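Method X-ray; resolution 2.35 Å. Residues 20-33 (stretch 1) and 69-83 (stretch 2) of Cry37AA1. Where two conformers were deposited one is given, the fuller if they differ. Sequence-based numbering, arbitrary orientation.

Stretch 1 (20-33) GPEPYGYIKAYLTN
Stretch 2 69-83: PINQMCFYGDVKEYD

Part of stretch 1 (20-33) of Cry37AA1 runs antiparallel to strand 73-81 of stretch 2, pairing Tyr 24 to Tyr 30 with Lys 80 to Cys 74. The strand of stretch 1 that ends at Tyr 30 lies beside strand 73-81, with axes 4.7 Å apart at closest approach and chain directions 163° apart. Together the stretches bury 1274 Å². Tyr 26 to Tyr 30 are extended, with phi from -156° to -130° and psi from 138° to 165°. Met 73 to Glu 81 are extended, with phi from -159° to -118° and psi from 95° to 166°.

Stretch 2 starts in loop. Ile 70 (m, t) is buried, and its CG2 lies 4.0 Å from Leu 31 CG. Gln 72 extends its side chain (t, t) so that NE2 donates to Leu 31 O at 3.3 Å. Leu 31 (m, p) points its CA-to-CB bond away, but its end returns, and CD1 reaches Met 73 SD at 4.2 Å.

Cys 74 opens the ladder. Its N donates to Tyr 30 O at 2.9 Å, and Tyr 30 N donates to Cys 74 O at 3.1 Å. The Tyr 30 ring (chi1 p, chi2 94°) lies against the CB of Cys 74 (m), which is a CH-pi contact. Cys 74 is also bonded covalently to a group elsewhere in the structure.

Phe 75 (m, chi2 94°) faces Ala 29 in a non-hydrogen-bonded pair. Phe 75 CD2 is 3.8 Å from Ala 29 CB. Both are buried, on the same sheet face as Ile 27.

Tyr 76 pairs with Lys 28. Lys 28 N donates to Tyr 76 O at 2.9 Å, and Tyr 76 N to Lys 28 O at 3.0 Å. The Tyr 76 ring (p, chi2 104°) has Lys 28 CB over one face. Lys 28 is extended (m, t, t, t). One water accepts from Lys 28 NZ, is bonded to Tyr 26 OH, and donates a weak bond to Tyr 76 OH.

Gly 77 sits opposite Ile 27 (m, t), with CA atoms 4.1 Å apart. A CB on Gly 77 would lie tight against Ile 27 CG1.

Asp 78 N donates to Tyr 26 O at 3.1 Å, and Tyr 26 N to Asp 78 O at 3.1 Å. Asp 78 (t) lays CB over the Tyr 26 ring (p, chi2 80°). A second water donates to Asp 78 OD2 and is bonded to Tyr 26 OH.

Val 79 (t) is buried. Its CG2 meets Ile 27 CG1 at 3.6 Å. Opposite is Gly 25 (phi 137°, psi -129°), where the chain turns a corner. Those angles call for glycine, and a CB there would clash with Asp 78 O.

Lys 80 N donates to Tyr 24 O, and Tyr 24 N to Lys 80 O, both at 2.9 Å. Lys 80 (m, t, t, t) places CB over the Tyr 24 ring (p, chi2 95°).

Glu 81 OE1 accepts from Glu 22 N at 2.9 Å, although its position is less sure.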

ATOM      1  N   GLY B  20       4.942 -20.449 -12.914  1.00 66.54           N
ATOM      2  CA  GLY B  20       4.690 -20.395 -11.477  1.00 62.25           C
ATOM      3  C   GLY B  20       5.521 -21.367 -10.669  1.00 58.98           C
ATOM      4  O   GLY B  20       6.216 -22.227 -11.207  1.00 58.92           O
ATOM      5  N   PRO B  21       5.454 -21.240  -9.348  1.00 56.53           N
ATOM      6  CA  PRO B  21       6.148 -22.250  -8.565  1.00 53.85           C
ATOM      7  C   PRO B  21       5.345 -23.575  -8.451  1.00 51.67           C
ATOM      8  O   PRO B  21       4.169 -23.653  -8.893  1.00 50.06           O
ATOM      9  CB  PRO B  21       6.374 -21.557  -7.215  1.00 53.77           C
ATOM     10  CG  PRO B  21       5.576 -20.302  -7.235  1.00 54.82           C
ATOM     11  CD  PRO B  21       4.794 -20.231  -8.510  1.00 56.30           C
ATOM     12  N   GLU B  22       6.000 -24.603  -7.899  1.00 48.72           N
ATOM     13  CA  GLU B  22       5.398 -25.909  -7.700  1.00 47.37           C
ATOM     14  C   GLU B  22       5.356 -26.289  -6.227  1.00 44.49           C
ATOM     15  O   GLU B  22       6.063 -27.196  -5.765  1.00 43.03           O
ATOM     16  CB  GLU B  22       6.114 -26.947  -8.563  1.00 47.47           C
ATOM     17  CG  GLU B  22       5.605 -26.818  -9.999  1.00 53.65           C
ATOM     18  CD  GLU B  22       6.723 -26.717 -11.017  1.00 59.84           C
ATOM     19  OE1 GLU B  22       6.693 -25.725 -11.799  1.00 61.35           O
ATOM     20  OE2 GLU B  22       7.610 -27.618 -11.017  1.00 58.91           O
ATOM     21  N   PRO B  23       4.534 -25.565  -5.469  1.00 42.94           N
ATOM     22  CA  PRO B  23       4.706 -25.745  -4.008  1.00 41.64           C
ATOM     23  C   PRO B  23       4.182 -27.112  -3.549  1.00 41.06           C
ATOM     24  O   PRO B  23       3.133 -27.546  -4.051  1.00 40.77           O
ATOM     25  CB  PRO B  23       3.828 -24.631  -3.437  1.00 41.74           C
ATOM     26  CG  PRO B  23       2.793 -24.379  -4.496  1.00 42.34           C
ATOM     27  CD  PRO B  23       3.546 -24.525  -5.800  1.00 40.79           C
ATOM     28  N   TYR B  24       4.900 -27.802  -2.665  1.00 38.65           N
ATOM     29  CA  TYR B  24       4.293 -28.902  -1.948  1.00 38.11           C
ATOM     30  C   TYR B  24       4.468 -28.691  -0.447  1.00 37.42           C
ATOM     31  O   TYR B  24       5.408 -28.019  -0.015  1.00 38.69           O
ATOM     32  CB  TYR B  24       4.901 -30.249  -2.325  1.00 37.87           C
ATOM     33  CG  TYR B  24       6.352 -30.442  -1.911  1.00 39.37           C
ATOM     34  CD1 TYR B  24       6.676 -31.085  -0.714  1.00 39.75           C
ATOM     35  CD2 TYR B  24       7.409 -30.018  -2.742  1.00 39.00           C
ATOM     36  CE1 TYR B  24       8.015 -31.290  -0.327  1.00 42.10           C
ATOM     37  CE2 TYR B  24       8.756 -30.221  -2.370  1.00 37.16           C
ATOM     38  CZ  TYR B  24       9.056 -30.836  -1.165  1.00 43.08           C
ATOM     39  OH  TYR B  24      10.396 -31.031  -0.788  1.00 46.15           O
ATOM     40  N   GLY B  25       3.574 -29.289   0.340  1.00 36.78           N
ATOM     41  CA  GLY B  25       3.675 -29.346   1.811  1.00 34.57           C
ATOM     42  C   GLY B  25       2.289 -29.053   2.346  1.00 34.29           C
ATOM     43  O   GLY B  25       1.318 -29.637   1.859  1.00 35.21           O
ATOM     44  N   TYR B  26       2.168 -28.103   3.287  1.00 32.60           N
ATOM     45  CA  TYR B  26       0.871 -27.747   3.842  1.00 30.55           C
ATOM     46  C   TYR B  26       0.926 -26.320   4.366  1.00 29.76           C
ATOM     47  O   TYR B  26       2.002 -25.806   4.639  1.00 28.39           O
ATOM     48  CB  TYR B  26       0.469 -28.754   4.997  1.00 30.14           C
ATOM     49  CG  TYR B  26       1.404 -28.721   6.207  1.00 31.03           C
ATOM     50  CD1 TYR B  26       1.281 -27.707   7.195  1.00 26.97           C
ATOM     51  CD2 TYR B  26       2.428 -29.656   6.350  1.00 30.85           C
ATOM     52  CE1 TYR B  26       2.150 -27.651   8.290  1.00 29.84           C
ATOM     53  CE2 TYR B  26       3.302 -29.632   7.500  1.00 30.19           C
ATOM     54  CZ  TYR B  26       3.156 -28.602   8.419  1.00 32.73           C
ATOM     55  OH  TYR B  26       3.979 -28.510   9.513  1.00 37.45           O
ATOM     56  N   ILE B  27      -0.243 -25.715   4.549  1.00 29.40           N
ATOM     57  CA  ILE B  27      -0.413 -24.505   5.325  1.00 29.02           C
ATOM     58  C   ILE B  27      -1.624 -24.742   6.254  1.00 30.19           C
ATOM     59  O   ILE B  27      -2.679 -25.329   5.852  1.00 30.37           O
ATOM     60  CB  ILE B  27      -0.651 -23.247   4.425  1.00 29.87           C
ATOM     61  CG1 ILE B  27       0.586 -22.989   3.515  1.00 29.54           C
ATOM     62  CG2 ILE B  27      -0.990 -21.962   5.263  1.00 27.78           C
ATOM     63  CD1 ILE B  27       0.222 -22.204   2.231  1.00 28.08           C
ATOM     64  N   LYS B  28      -1.487 -24.302   7.490  1.00 29.42           N
ATOM     65  CA  LYS B  28      -2.537 -24.511   8.480  1.00 30.68           C
ATOM     66  C   LYS B  28      -2.858 -23.222   9.176  1.00 29.97           C
ATOM     67  O   LYS B  28      -2.035 -22.333   9.230  1.00 31.16           O
ATOM     68  CB  LYS B  28      -2.087 -25.501   9.538  1.00 29.47           C
ATOM     69  CG  LYS B  28      -1.919 -26.898   8.970  1.00 34.37           C
ATOM     70  CD  LYS B  28      -1.460 -27.850  10.068  1.00 37.49           C
ATOM     71  CE  LYS B  28      -1.163 -29.224   9.487  1.00 41.86           C
ATOM     72  NZ  LYS B  28      -0.675 -30.133  10.583  1.00 47.26           N
ATOM     73  N   ALA B  29      -4.035 -23.168   9.749  1.00 29.29           N
ATOM     74  CA  ALA B  29      -4.475 -22.043  10.514  1.00 29.47           C
ATOM     75  C   ALA B  29      -5.023 -22.521  11.884  1.00 28.77           C
ATOM     76  O   ALA B  29      -5.357 -23.725  12.049  1.00 27.38           O
ATOM     77  CB  ALA B  29      -5.572 -21.378   9.745  1.00 28.88           C
ATOM     78  N   TYR B  30      -5.186 -21.580  12.807  1.00 27.85           N
ATOM     79  CA  TYR B  30      -5.954 -21.809  14.020  1.00 28.47           C
ATOM     80  C   TYR B  30      -6.427 -20.464  14.497  1.00 30.03           C
ATOM     81  O   TYR B  30      -5.802 -19.438  14.175  1.00 31.12           O
ATOM     82  CB  TYR B  30      -5.088 -22.497  15.127  1.00 27.53           C
ATOM     83  CG  TYR B  30      -3.829 -21.732  15.623  1.00 28.30           C
ATOM     84  CD1 TYR B  30      -3.884 -20.924  16.724  1.00 30.77           C
ATOM     85  CD2 TYR B  30      -2.605 -21.895  15.022  1.00 25.91           C
ATOM     86  CE1 TYR B  30      -2.767 -20.207  17.178  1.00 30.36           C
ATOM     87  CE2 TYR B  30      -1.464 -21.238  15.492  1.00 26.57           C
ATOM     88  CZ  TYR B  30      -1.569 -20.389  16.575  1.00 27.42           C
ATOM     89  OH  TYR B  30      -0.487 -19.688  17.057  1.00 24.06           O
ATOM     90  N   LEU B  31      -7.473 -20.434  15.307  1.00 30.57           N
ATOM     91  CA  LEU B  31      -7.918 -19.187  15.889  1.00 32.48           C
ATOM     92  C   LEU B  31      -7.087 -18.736  17.086  1.00 33.64           C
ATOM     93  O   LEU B  31      -6.290 -17.770  16.986  1.00 33.41           O
ATOM     94  CB  LEU B  31      -9.400 -19.245  16.255  1.00 33.00           C
ATOM     95  CG  LEU B  31     -10.377 -19.010  15.078  1.00 35.43           C
ATOM     96  CD1 LEU B  31      -9.975 -19.655  13.776  1.00 32.83           C
ATOM     97  CD2 LEU B  31     -11.839 -19.471  15.431  1.00 35.79           C
ATOM     98  N   THR B  32      -7.244 -19.423  18.218  1.00 34.31           N
ATOM     99  CA  THR B  32      -6.555 -18.950  19.427  1.00 33.46           C
ATOM    100  C   THR B  32      -5.760 -20.020  20.078  1.00 33.18           C
ATOM    101  O   THR B  32      -4.836 -19.706  20.856  1.00 32.88           O
ATOM    102  CB  THR B  32      -7.510 -18.363  20.433  1.00 33.99           C
ATOM    103  OG1 THR B  32      -8.566 -19.284  20.624  1.00 37.66           O
ATOM    104  CG2 THR B  32      -8.177 -17.023  19.864  1.00 34.36           C
ATOM    105  N   ASN B  33      -6.112 -21.276  19.772  1.00 32.64           N
ATOM    106  CA  ASN B  33      -5.450 -22.441  20.351  1.00 31.85           C
ATOM    107  C   ASN B  33      -4.585 -23.151  19.339  1.00 30.33           C
ATOM    108  O   ASN B  33      -5.080 -23.771  18.446  1.00 29.43           O
ATOM    109  CB  ASN B  33      -6.491 -23.439  20.971  1.00 30.95           C
ATOM    110  CG  ASN B  33      -5.792 -24.599  21.772  1.00 32.44           C
ATOM    111  OD1 ASN B  33      -4.678 -25.055  21.400  1.00 27.38           O
ATOM    112  ND2 ASN B  33      -6.450 -25.066  22.893  1.00 30.49           N
ATOM    113  N   PRO B  69     -17.802 -13.567  16.998  1.00 42.71           N
ATOM    114  CA  PRO B  69     -17.106 -13.253  15.713  1.00 42.01           C
ATOM    115  C   PRO B  69     -15.578 -13.491  15.820  1.00 41.04           C
ATOM    116  O   PRO B  69     -14.981 -13.310  16.876  1.00 40.17           O
ATOM    117  CB  PRO B  69     -17.452 -11.759  15.451  1.00 41.93           C
ATOM    118  CG  PRO B  69     -18.752 -11.487  16.274  1.00 42.03           C
ATOM    119  CD  PRO B  69     -18.644 -12.432  17.483  1.00 42.71           C
ATOM    120  N   ILE B  70     -14.973 -13.902  14.719  1.00 41.20           N
ATOM    121  CA  ILE B  70     -13.532 -14.162  14.636  1.00 41.42           C
ATOM    122  C   ILE B  70     -12.733 -12.876  14.283  1.00 41.42           C
ATOM    123  O   ILE B  70     -12.898 -12.284  13.213  1.00 43.84           O
ATOM    124  CB  ILE B  70     -13.301 -15.279  13.601  1.00 41.07           C
ATOM    125  CG1 ILE B  70     -14.201 -16.462  13.996  1.00 42.15           C
ATOM    126  CG2 ILE B  70     -11.834 -15.608  13.484  1.00 38.80           C
ATOM    127  CD1 ILE B  70     -14.502 -17.470  12.930  1.00 43.62           C
ATOM    128  N   ASN B  71     -11.856 -12.489  15.188  1.00 40.52           N
ATOM    129  CA  ASN B  71     -11.060 -11.277  15.227  0.50 40.33           C
ATOM    130  C   ASN B  71      -9.600 -11.579  14.869  1.00 39.59           C
ATOM    131  O   ASN B  71      -8.792 -10.675  14.728  1.00 40.67           O
ATOM    132  CB  ASN B  71     -11.091 -10.769  16.688  0.50 40.61           C
ATOM    133  CG  ASN B  71     -10.617 -11.860  17.711  0.50 41.59           C
ATOM    134  OD1 ASN B  71     -11.154 -12.985  17.767  0.50 40.64           O
ATOM    135  ND2 ASN B  71      -9.611 -11.517  18.504  0.50 42.15           N
ATOM    136  N   GLN B  72      -9.256 -12.859  14.805  1.00 37.19           N
ATOM    137  CA  GLN B  72      -7.857 -13.280  14.822  1.00 35.95           C
ATOM    138  C   GLN B  72      -7.662 -14.629  14.146  1.00 34.57           C
ATOM    139  O   GLN B  72      -8.422 -15.557  14.373  1.00 33.10           O
ATOM    140  CB  GLN B  72      -7.364 -13.410  16.293  1.00 35.39           C
ATOM    141  CG  GLN B  72      -5.951 -13.917  16.510  1.00 38.34           C
ATOM    142  CD  GLN B  72      -5.521 -13.934  18.025  1.00 44.75           C
ATOM    143  OE1 GLN B  72      -5.559 -12.903  18.731  1.00 49.93           O
ATOM    144  NE2 GLN B  72      -5.134 -15.109  18.506  1.00 41.24           N
ATOM    145  N   MET B  73      -6.575 -14.781  13.390  1.00 33.40           N
ATOM    146  CA  MET B  73      -6.302 -16.059  12.836  1.00 32.00           C
ATOM    147  C   MET B  73      -4.833 -16.142  12.664  1.00 31.62           C
ATOM    148  O   MET B  73      -4.198 -15.132  12.318  1.00 32.27           O
ATOM    149  CB  MET B  73      -7.115 -16.173  11.533  1.00 33.44           C
ATOM    150  CG  MET B  73      -6.930 -17.467  10.823  1.00 36.20           C
ATOM    151  SD  MET B  73      -8.440 -18.282  10.159  1.00 43.63           S
ATOM    152  CE  MET B  73      -9.776 -17.240  10.193  1.00 28.31           C
ATOM    153  N   CYS B  74      -4.254 -17.318  12.930  1.00 29.86           N
ATOM    154  CA  CYS B  74      -2.840 -17.461  12.951  1.00 28.18           C
ATOM    155  C   CYS B  74      -2.484 -18.483  11.931  1.00 27.95           C
ATOM    156  O   CYS B  74      -3.222 -19.435  11.775  1.00 29.57           O
ATOM    157  CB  CYS B  74      -2.375 -17.876  14.360  1.00 28.70           C
ATOM    158  SG  CYS B  74      -2.733 -16.620  15.616  1.00 31.37           S
ATOM    159  N   PHE B  75      -1.358 -18.330  11.216  1.00 26.91           N
ATOM    160  CA  PHE B  75      -1.110 -19.209  10.070  1.00 25.22           C
ATOM    161  C   PHE B  75       0.310 -19.685  10.132  1.00 25.86           C
ATOM    162  O   PHE B  75       1.190 -18.946  10.603  1.00 26.77           O
ATOM    163  CB  PHE B  75      -1.302 -18.450   8.740  1.00 24.57           C
ATOM    164  CG  PHE B  75      -2.676 -17.902   8.520  1.00 24.86           C
ATOM    165  CD1 PHE B  75      -2.982 -16.593   8.887  1.00 27.46           C
ATOM    166  CD2 PHE B  75      -3.655 -18.665   7.896  1.00 24.76           C
ATOM    167  CE1 PHE B  75      -4.279 -16.062   8.696  1.00 27.65           C
ATOM    168  CE2 PHE B  75      -4.969 -18.129   7.619  1.00 25.22           C
ATOM    169  CZ  PHE B  75      -5.300 -16.852   8.056  1.00 22.22           C
ATOM    170  N   TYR B  76       0.581 -20.868   9.600  1.00 25.75           N
ATOM    171  CA  TYR B  76       1.981 -21.288   9.387  1.00 26.11           C
ATOM    172  C   TYR B  76       2.026 -22.346   8.361  1.00 25.57           C
ATOM    173  O   TYR B  76       1.004 -22.960   8.066  1.00 27.00           O
ATOM    174  CB  TYR B  76       2.589 -21.849  10.673  1.00 27.69           C
ATOM    175  CG  TYR B  76       1.966 -23.159  11.225  1.00 26.36           C
ATOM    176  CD1 TYR B  76       2.628 -24.353  11.069  1.00 27.18           C
ATOM    177  CD2 TYR B  76       0.761 -23.162  11.933  1.00 27.89           C
ATOM    178  CE1 TYR B  76       2.133 -25.533  11.603  1.00 25.70           C
ATOM    179  CE2 TYR B  76       0.236 -24.355  12.458  1.00 27.95           C
ATOM    180  CZ  TYR B  76       0.961 -25.514  12.291  1.00 29.78           C
ATOM    181  OH  TYR B  76       0.548 -26.705  12.772  1.00 33.70           O
ATOM    182  N   GLY B  77       3.213 -22.609   7.855  1.00 26.10           N
ATOM    183  CA  GLY B  77       3.324 -23.470   6.717  1.00 25.97           C
ATOM    184  C   GLY B  77       4.660 -24.163   6.708  1.00 27.40           C
ATOM    185  O   GLY B  77       5.669 -23.630   7.237  1.00 27.28           O
ATOM    186  N   ASP B  78       4.651 -25.350   6.112  1.00 27.26           N
ATOM    187  CA  ASP B  78       5.842 -26.053   5.707  1.00 30.96           C
ATOM    188  C   ASP B  78       5.702 -26.188   4.197  1.00 31.55           C
ATOM    189  O   ASP B  78       5.041 -27.110   3.708  1.00 32.44           O
ATOM    190  CB  ASP B  78       5.863 -27.490   6.300  1.00 30.02           C
ATOM    191  CG  ASP B  78       7.178 -28.215   6.035  1.00 34.21           C
ATOM    192  OD1 ASP B  78       7.958 -27.855   5.107  1.00 34.09           O
ATOM    193  OD2 ASP B  78       7.504 -29.091   6.864  1.00 38.83           O
ATOM    194  N   VAL B  79       6.298 -25.271   3.457  1.00 33.17           N
ATOM    195  CA  VAL B  79       6.049 -25.157   2.007  1.00 33.45           C
ATOM    196  C   VAL B  79       7.381 -25.149   1.302  1.00 36.07           C
ATOM    197  O   VAL B  79       8.243 -24.340   1.606  1.00 36.31           O
ATOM    198  CB  VAL B  79       5.246 -23.863   1.673  1.00 33.18           C
ATOM    199  CG1 VAL B  79       4.924 -23.757   0.157  1.00 29.29           C
ATOM    200  CG2 VAL B  79       3.970 -23.799   2.505  1.00 28.95           C
ATOM    201  N   LYS B  80       7.502 -26.053   0.348  1.00 39.96           N
ATOM    202  CA  LYS B  80       8.690 -26.253  -0.429  1.00 42.67           C
ATOM    203  C   LYS B  80       8.595 -26.360  -1.936  1.00 46.18           C
ATOM    204  O   LYS B  80       7.607 -26.692  -2.588  1.00 46.78           O
ATOM    205  CB  LYS B  80       9.442 -27.487   0.041  1.00 42.86           C
ATOM    206  CG  LYS B  80      10.003 -27.418   1.395  1.00 43.93           C
ATOM    207  CD  LYS B  80      10.634 -28.687   1.769  1.00 45.60           C
ATOM    208  CE  LYS B  80      10.618 -28.849   3.225  1.00 49.50           C
ATOM    209  NZ  LYS B  80      11.685 -29.696   3.680  1.00 54.64           N
ATOM    210  N   GLU B  81       9.741 -26.061  -2.467  1.00 50.08           N
ATOM    211  CA  GLU B  81      10.058 -26.276  -3.831  1.00 55.11           C
ATOM    212  C   GLU B  81      11.202 -27.231  -3.974  1.00 58.56           C
ATOM    213  O   GLU B  81      12.348 -27.209  -3.285  1.00 57.70           O
ATOM    214  CB  GLU B  81      10.065 -25.086  -4.746  1.00 54.48           C
ATOM    215  CG  GLU B  81       9.266 -25.390  -5.966  1.00 56.70           C
ATOM    216  CD  GLU B  81       9.347 -24.326  -7.004  1.00 55.61           C
ATOM    217  OE1 GLU B  81       8.491 -23.466  -7.054  1.00 51.39           O
ATOM    218  OE2 GLU B  81      10.276 -24.356  -7.785  1.00 63.24           O
ATOM    219  N   TYR B  82      10.870 -27.993  -5.009  1.00 63.77           N
ATOM    220  CA  TYR B  82      11.423 -29.213  -5.526  1.00 68.81           C
ATOM    221  C   TYR B  82      12.863 -29.120  -5.775  1.00 70.71           C
ATOM    222  O   TYR B  82      13.363 -28.177  -6.330  1.00 70.96           O
ATOM    223  CB  TYR B  82      10.774 -29.522  -6.886  1.00 70.42           C
ATOM    224  CG  TYR B  82      10.533 -28.312  -7.815  1.00 74.14           C
ATOM    225  CD1 TYR B  82       9.394 -27.548  -7.690  1.00 77.68           C
ATOM    226  CD2 TYR B  82      11.426 -27.956  -8.810  1.00 77.70           C
ATOM    227  CE1 TYR B  82       9.148 -26.464  -8.497  1.00 79.26           C
ATOM    228  CE2 TYR B  82      11.171 -26.861  -9.640  1.00 80.52           C
ATOM    229  CZ  TYR B  82      10.016 -26.118  -9.468  1.00 81.28           C
ATOM    230  OH  TYR B  82       9.699 -25.019 -10.237  1.00 80.58           O
ATOM    231  N   ASP B  83      13.505 -30.206  -5.439  1.00 73.79           N
ATOM    232  CA  ASP B  83      14.917 -30.372  -5.399  1.00 77.34           C
ATOM    233  C   ASP B  83      15.507 -30.347  -6.787  1.00 79.33           C
ATOM    234  O   ASP B  83      15.733 -31.396  -7.358  1.00 80.16           O
ATOM    235  CB  ASP B  83      15.045 -31.817  -4.943  1.00 77.99           C
ATOM    236  CG  ASP B  83      13.876 -32.717  -5.494  1.00 78.71           C
ATOM    237  OD1 ASP B  83      13.618 -33.807  -4.955  1.00 77.47           O
ATOM    238  OD2 ASP B  83      13.197 -32.336  -6.470  1.00 78.73           O
TER
HETATM  239  O   HOH W   1       6.246 -29.870   9.040  1.00 47.06           O
HETATM  240  O   HOH W   2       2.113 -29.547  11.613  1.00 54.32           O